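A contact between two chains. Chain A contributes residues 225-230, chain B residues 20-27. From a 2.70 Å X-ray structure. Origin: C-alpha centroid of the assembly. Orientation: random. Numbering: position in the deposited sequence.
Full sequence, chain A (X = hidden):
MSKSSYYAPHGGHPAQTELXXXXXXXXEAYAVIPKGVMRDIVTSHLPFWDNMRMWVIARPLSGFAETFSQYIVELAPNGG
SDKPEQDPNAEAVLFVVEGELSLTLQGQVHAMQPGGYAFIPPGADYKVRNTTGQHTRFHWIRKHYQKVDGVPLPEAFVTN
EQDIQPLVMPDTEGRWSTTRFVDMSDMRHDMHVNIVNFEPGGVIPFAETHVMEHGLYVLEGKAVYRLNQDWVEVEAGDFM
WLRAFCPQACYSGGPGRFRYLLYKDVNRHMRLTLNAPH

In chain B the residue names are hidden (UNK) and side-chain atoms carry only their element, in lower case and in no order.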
ATOM      1  N   TYR A 225      -8.514  17.311  11.910  1.00 11.90           N
ATOM      2  CA  TYR A 225      -8.969  16.215  12.749  1.00 11.90           C
ATOM      3  C   TYR A 225      -8.146  14.996  12.432  1.00 11.96           C
ATOM      4  O   TYR A 225      -7.766  14.760  11.288  1.00 10.86           O
ATOM      5  CB  TYR A 225     -10.437  15.913  12.459  1.00 12.10           C
ATOM      6  CG  TYR A 225     -11.234  15.372  13.623  1.00  9.75           C
ATOM      7  CD1 TYR A 225     -11.732  16.229  14.601  1.00  9.71           C
ATOM      8  CD2 TYR A 225     -11.548  14.013  13.714  1.00 10.16           C
ATOM      9  CE1 TYR A 225     -12.530  15.754  15.633  1.00  9.20           C
ATOM     10  CE2 TYR A 225     -12.346  13.527  14.748  1.00  8.06           C
ATOM     11  CZ  TYR A 225     -12.833  14.407  15.700  1.00  7.80           C
ATOM     12  OH  TYR A 225     -13.634  13.949  16.712  1.00  9.61           O
ATOM     13  N   ARG A 226      -7.883  14.210  13.456  1.00 14.15           N
ATOM     14  CA  ARG A 226      -7.106  13.002  13.296  1.00 15.76           C
ATOM     15  C   ARG A 226      -8.030  11.790  13.411  1.00 14.29           C
ATOM     16  O   ARG A 226      -8.578  11.526  14.477  1.00 14.96           O
ATOM     17  CB  ARG A 226      -6.039  12.975  14.387  1.00 18.99           C
ATOM     18  CG  ARG A 226      -5.223  11.708  14.478  1.00 24.24           C
ATOM     19  CD  ARG A 226      -4.274  11.607  13.322  1.00 28.79           C
ATOM     20  NE  ARG A 226      -3.288  10.543  13.502  1.00 33.35           N
ATOM     21  CZ  ARG A 226      -2.292  10.572  14.383  1.00 34.93           C
ATOM     22  NH1 ARG A 226      -2.139  11.619  15.183  1.00 34.84           N
ATOM     23  NH2 ARG A 226      -1.438   9.556  14.450  1.00 35.41           N
ATOM     24  N   LEU A 227      -8.227  11.070  12.313  1.00 13.34           N
ATOM     25  CA  LEU A 227      -9.065   9.871  12.333  1.00 12.79           C
ATOM     26  C   LEU A 227      -8.136   8.682  12.144  1.00 14.03           C
ATOM     27  O   LEU A 227      -7.617   8.457  11.055  1.00 14.16           O
ATOM     28  CB  LEU A 227     -10.092   9.911  11.200  1.00 13.42           C
ATOM     29  CG  LEU A 227     -11.075  11.093  11.236  1.00 14.12           C
ATOM     30  CD1 LEU A 227     -11.647  11.343   9.851  1.00 12.95           C
ATOM     31  CD2 LEU A 227     -12.176  10.824  12.248  1.00 12.72           C
ATOM     32  N   ASN A 228      -7.900   7.941  13.217  1.00 15.44           N
ATOM     33  CA  ASN A 228      -7.035   6.774  13.161  1.00 17.02           C
ATOM     34  C   ASN A 228      -5.723   6.962  12.393  1.00 19.83           C
ATOM     35  O   ASN A 228      -5.621   6.560  11.240  1.00 23.83           O
ATOM     36  CB  ASN A 228      -7.811   5.604  12.543  1.00 13.32           C
ATOM     37  CG  ASN A 228      -6.964   4.356  12.389  1.00 10.45           C
ATOM     38  OD1 ASN A 228      -6.284   3.939  13.324  1.00 10.17           O
ATOM     39  ND2 ASN A 228      -7.008   3.750  11.216  1.00  7.54           N
ATOM     40  N   GLN A 229      -4.716   7.566  13.008  1.00 21.20           N
ATOM     41  CA  GLN A 229      -3.432   7.719  12.320  1.00 23.53           C
ATOM     42  C   GLN A 229      -3.446   8.617  11.078  1.00 22.13           C
ATOM     43  O   GLN A 229      -2.419   8.780  10.417  1.00 22.65           O
ATOM     44  CB  GLN A 229      -2.901   6.335  11.921  1.00 25.65           C
ATOM     45  CG  GLN A 229      -2.546   5.462  13.092  1.00 32.03           C
ATOM     46  CD  GLN A 229      -1.355   6.002  13.854  1.00 36.77           C
ATOM     47  OE1 GLN A 229      -0.196   5.806  13.451  1.00 40.72           O
ATOM     48  NE2 GLN A 229      -1.628   6.718  14.946  1.00 36.90           N
ATOM     49  N   ASP A 230      -4.596   9.197  10.754  1.00 21.50           N
ATOM     50  CA  ASP A 230      -4.697  10.056   9.575  1.00 19.98           C
ATOM     51  C   ASP A 230      -5.260  11.440   9.867  1.00 18.23           C
ATOM     52  O   ASP A 230      -6.396  11.571  10.304  1.00 18.51           O
ATOM     53  CB  ASP A 230      -5.569   9.387   8.511  1.00 20.43           C
ATOM     54  CG  ASP A 230      -4.889   8.211   7.846  1.00 22.52           C
ATOM     55  OD1 ASP A 230      -5.597   7.361   7.269  1.00 24.03           O
ATOM     56  OD2 ASP A 230      -3.649   8.131   7.887  1.00 24.75           O
TER
ATOM     57  N   UNK B  20       3.015  10.948  20.577  1.00 50.09           N
ATOM     58  CA  UNK B  20       2.995   9.563  20.135  1.00 50.00           C
ATOM     59  C   UNK B  20       1.642   9.233  19.497  1.00 50.08           C
ATOM     60  O   UNK B  20       0.609   9.810  19.858  1.00 50.31           O
ATOM     61  c   UNK B  20       2.760   9.015  22.709  1.00 48.99           C
ATOM     62  c   UNK B  20       3.140   7.942  23.717  1.00 47.93           C
ATOM     63  c   UNK B  20       1.249   9.192  22.661  1.00 49.05           C
ATOM     64  c   UNK B  20       3.293   8.629  21.322  1.00 49.76           C
ATOM     65  N   UNK B  21       1.670   8.315  18.532  1.00 48.88           N
ATOM     66  CA  UNK B  21       0.475   7.886  17.810  1.00 48.09           C
ATOM     67  C   UNK B  21      -0.332   6.876  18.630  1.00 49.10           C
ATOM     68  O   UNK B  21      -0.789   7.196  19.730  1.00 51.18           O
ATOM     69  c   UNK B  21       1.208   8.377  15.432  1.00 49.22           C
ATOM     70  o   UNK B  21       1.975   6.389  16.575  1.00 49.05           O
ATOM     71  c   UNK B  21       0.852   7.272  16.430  1.00 50.73           C
ATOM     72  N   UNK B  22      -0.518   5.663  18.115  1.00 48.56           N
ATOM     73  CA  UNK B  22      -1.290   4.670  18.855  1.00 46.78           C
ATOM     74  C   UNK B  22      -1.216   3.284  18.231  1.00 43.14           C
ATOM     75  O   UNK B  22      -1.168   3.135  17.011  1.00 41.36           O
ATOM     76  c   UNK B  22      -2.753   5.130  18.969  1.00 48.93           C
ATOM     77  o   UNK B  22      -2.952   4.116  21.139  1.00 50.48           O
ATOM     78  c   UNK B  22      -3.525   4.381  20.047  1.00 50.55           C
ATOM     79  o   UNK B  22      -4.718   4.077  19.807  1.00 51.99           O
ATOM     80  N   UNK B  23      -1.214   2.271  19.088  1.00 41.16           N
ATOM     81  CA  UNK B  23      -1.124   0.895  18.636  1.00 38.30           C
ATOM     82  C   UNK B  23      -2.431   0.296  18.119  1.00 34.98           C
ATOM     83  O   UNK B  23      -2.478  -0.886  17.781  1.00 33.88           O
ATOM     84  n   UNK B  23       0.840  -0.433  22.363  1.00 37.56           N
ATOM     85  c   UNK B  23      -0.537   0.034  19.762  1.00 37.92           C
ATOM     86  c   UNK B  23       0.931   0.334  20.039  1.00 37.39           C
ATOM     87  c   UNK B  23      -0.059  -1.278  22.851  1.00 37.58           C
ATOM     88  n   UNK B  23      -0.636  -1.030  24.018  1.00 39.80           N
ATOM     89  c   UNK B  23       1.513  -0.595  21.082  1.00 37.18           C
ATOM     90  n   UNK B  23      -0.393  -2.360  22.167  1.00 37.75           N
ATOM     91  N   UNK B  24      -3.482   1.114  18.053  1.00 33.47           N
ATOM     92  CA  UNK B  24      -4.796   0.670  17.564  1.00 31.14           C
ATOM     93  C   UNK B  24      -4.696   0.255  16.100  1.00 29.61           C
ATOM     94  O   UNK B  24      -4.190   0.998  15.264  1.00 28.69           O
ATOM     95  c   UNK B  24      -5.826   1.785  17.715  1.00 29.05           C
ATOM     96  N   UNK B  25      -5.190  -0.932  15.794  1.00 28.53           N
ATOM     97  CA  UNK B  25      -5.122  -1.430  14.441  1.00 28.38           C
ATOM     98  C   UNK B  25      -6.443  -1.999  13.952  1.00 25.60           C
ATOM     99  O   UNK B  25      -7.274  -2.457  14.736  1.00 24.82           O
ATOM    100  c   UNK B  25      -2.657  -1.961  13.936  1.00 43.82           C
ATOM    101  c   UNK B  25      -4.030  -2.495  14.339  1.00 34.56           C
ATOM    102  c   UNK B  25      -2.919   0.634  12.506  1.00 54.33           C
ATOM    103 se   UNK B  25      -2.629  -1.244  12.106  1.00 58.19          SE
ATOM    104  N   UNK B  26      -6.633  -1.962  12.641  1.00 22.42           N
ATOM    105  CA  UNK B  26      -7.849  -2.490  12.034  1.00 19.38           C
ATOM    106  C   UNK B  26      -7.457  -2.988  10.653  1.00 17.55           C
ATOM    107  O   UNK B  26      -7.224  -2.196   9.749  1.00 18.61           O
ATOM    108  c   UNK B  26     -10.173  -1.571  14.100  1.00 14.28           C
ATOM    109  c   UNK B  26      -8.887   0.411  13.698  1.00 15.32           C
ATOM    110  c   UNK B  26      -9.257   0.913  14.948  1.00 14.05           C
ATOM    111  c   UNK B  26      -8.910  -1.383  11.929  1.00 16.93           C
ATOM    112  c   UNK B  26     -10.092   0.164  15.774  1.00 12.09           C
ATOM    113  c   UNK B  26     -10.548  -1.080  15.348  1.00 12.82           C
ATOM    114  c   UNK B  26      -9.339  -0.834  13.264  1.00 15.76           C
ATOM    115  N   UNK B  27      -7.353  -4.299  10.493  1.00 16.06           N
ATOM    116  CA  UNK B  27      -6.983  -4.856   9.197  1.00 15.28           C
ATOM    117  C   UNK B  27      -8.099  -5.751   8.690  1.00 14.39           C
ATOM    118  O   UNK B  27      -9.207  -5.728   9.220  1.00 15.93           O
ATOM    119  c   UNK B  27      -5.682  -5.680   9.273  1.00 14.98           C
ATOM    120  c   UNK B  27      -4.592  -4.872   9.930  1.00 13.65           C
ATOM    121  o   UNK B  27      -5.907  -6.882  10.024  1.00 18.00           O
TER

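Position 20 carries four side-chain carbons, forked at the second; its CA-to-CB bond points away from chain A, and it makes no contact here. The fork one carbon beyond CB identifies leucine, Leu20(B).

Position 21 has one carbon bearing an oxygen and another carbon, three atoms in all, and its CA-to-CB bond points toward chain A. Its CB lies 2.9 Å from NE2 of Gln229(A), and its terminal carbon 3.1 Å from NH2 of Arg226(A), at the edge of the guanidinium and near its plane. A branch of one oxygen and one carbon at CB means threonine, Thr21(B). The methyl CG2 is thus the atom that meets the arginine; both approaches are closer than comfortable van der Waals contact and, at 2.70 Å resolution, should not be read as favourable packing or as bonds.

Position 22 shows two carbons, the second holding two oxygens. Its backbone N sits 3.5 Å from NE2 of Gln229(A), two donors, so no hydrogen bond joins them, and its CB is 4.5 Å from the same NE2. The carboxylate forms no salt bridge with Arg226(A). So short an acid is aspartate, Asp22(B).

Position 23 has three carbons, a nitrogen, then a carbon carrying two more nitrogens. Its CA-to-CB bond points away from chain A, and its terminal nitrogens are hydrogen-bonded elsewhere in the structure. That guanidinium makes it Arg23(B).

Position 24 has a single side-chain carbon, its CA-to-CB bond directed toward chain A. Its backbone O lies 4.1 Å from OD1 of Asn228(A), a contact without a hydrogen bond. One carbon means Ala24(B).

Position 25 is an unbranched run of two carbons, selenium and a carbon. CA-to-CB points away, yet the end of the side chain comes nearer, its terminal carbon 4.8 Å from OD1 of Asn228(A). This is selenomethionine, written Met25(B).

Position 26 shows one carbon and a six-carbon ring without a hydroxyl. A ring carbon lies 4.4 Å from OD1 of Asn228(A), which sits at the ring edge near its plane. The residue is Phe26(B), and that carbon is CD2.

Position 27, out of reach of chain A, again has a carbon carrying one oxygen and one carbon: Thr27(B).

The contact is a small apposition, 257 Å² buried in all, with no hydrogen bond crossing it. Chain A presents a turn closed by Leu227(A) N to Asp230(A) O at 2.8 Å and Asp230(A) N to Leu227(A) O at 3.1 Å. Asn228(A) and Gln229(A), both with positive phi, occupy its tip; their CA-to-CB bonds run sideways, but their side-chain ends come nearer to chain B. Thr21(B) meets Arg226(A) and Gln229(A), while Ala24(B) and Phe26(B) border Asn228(A). The rule to read is modest: polar side chains from a strand end and its turn meet a mostly loop-built segment.

Chain B, residues 20-27: LTDRAMFT
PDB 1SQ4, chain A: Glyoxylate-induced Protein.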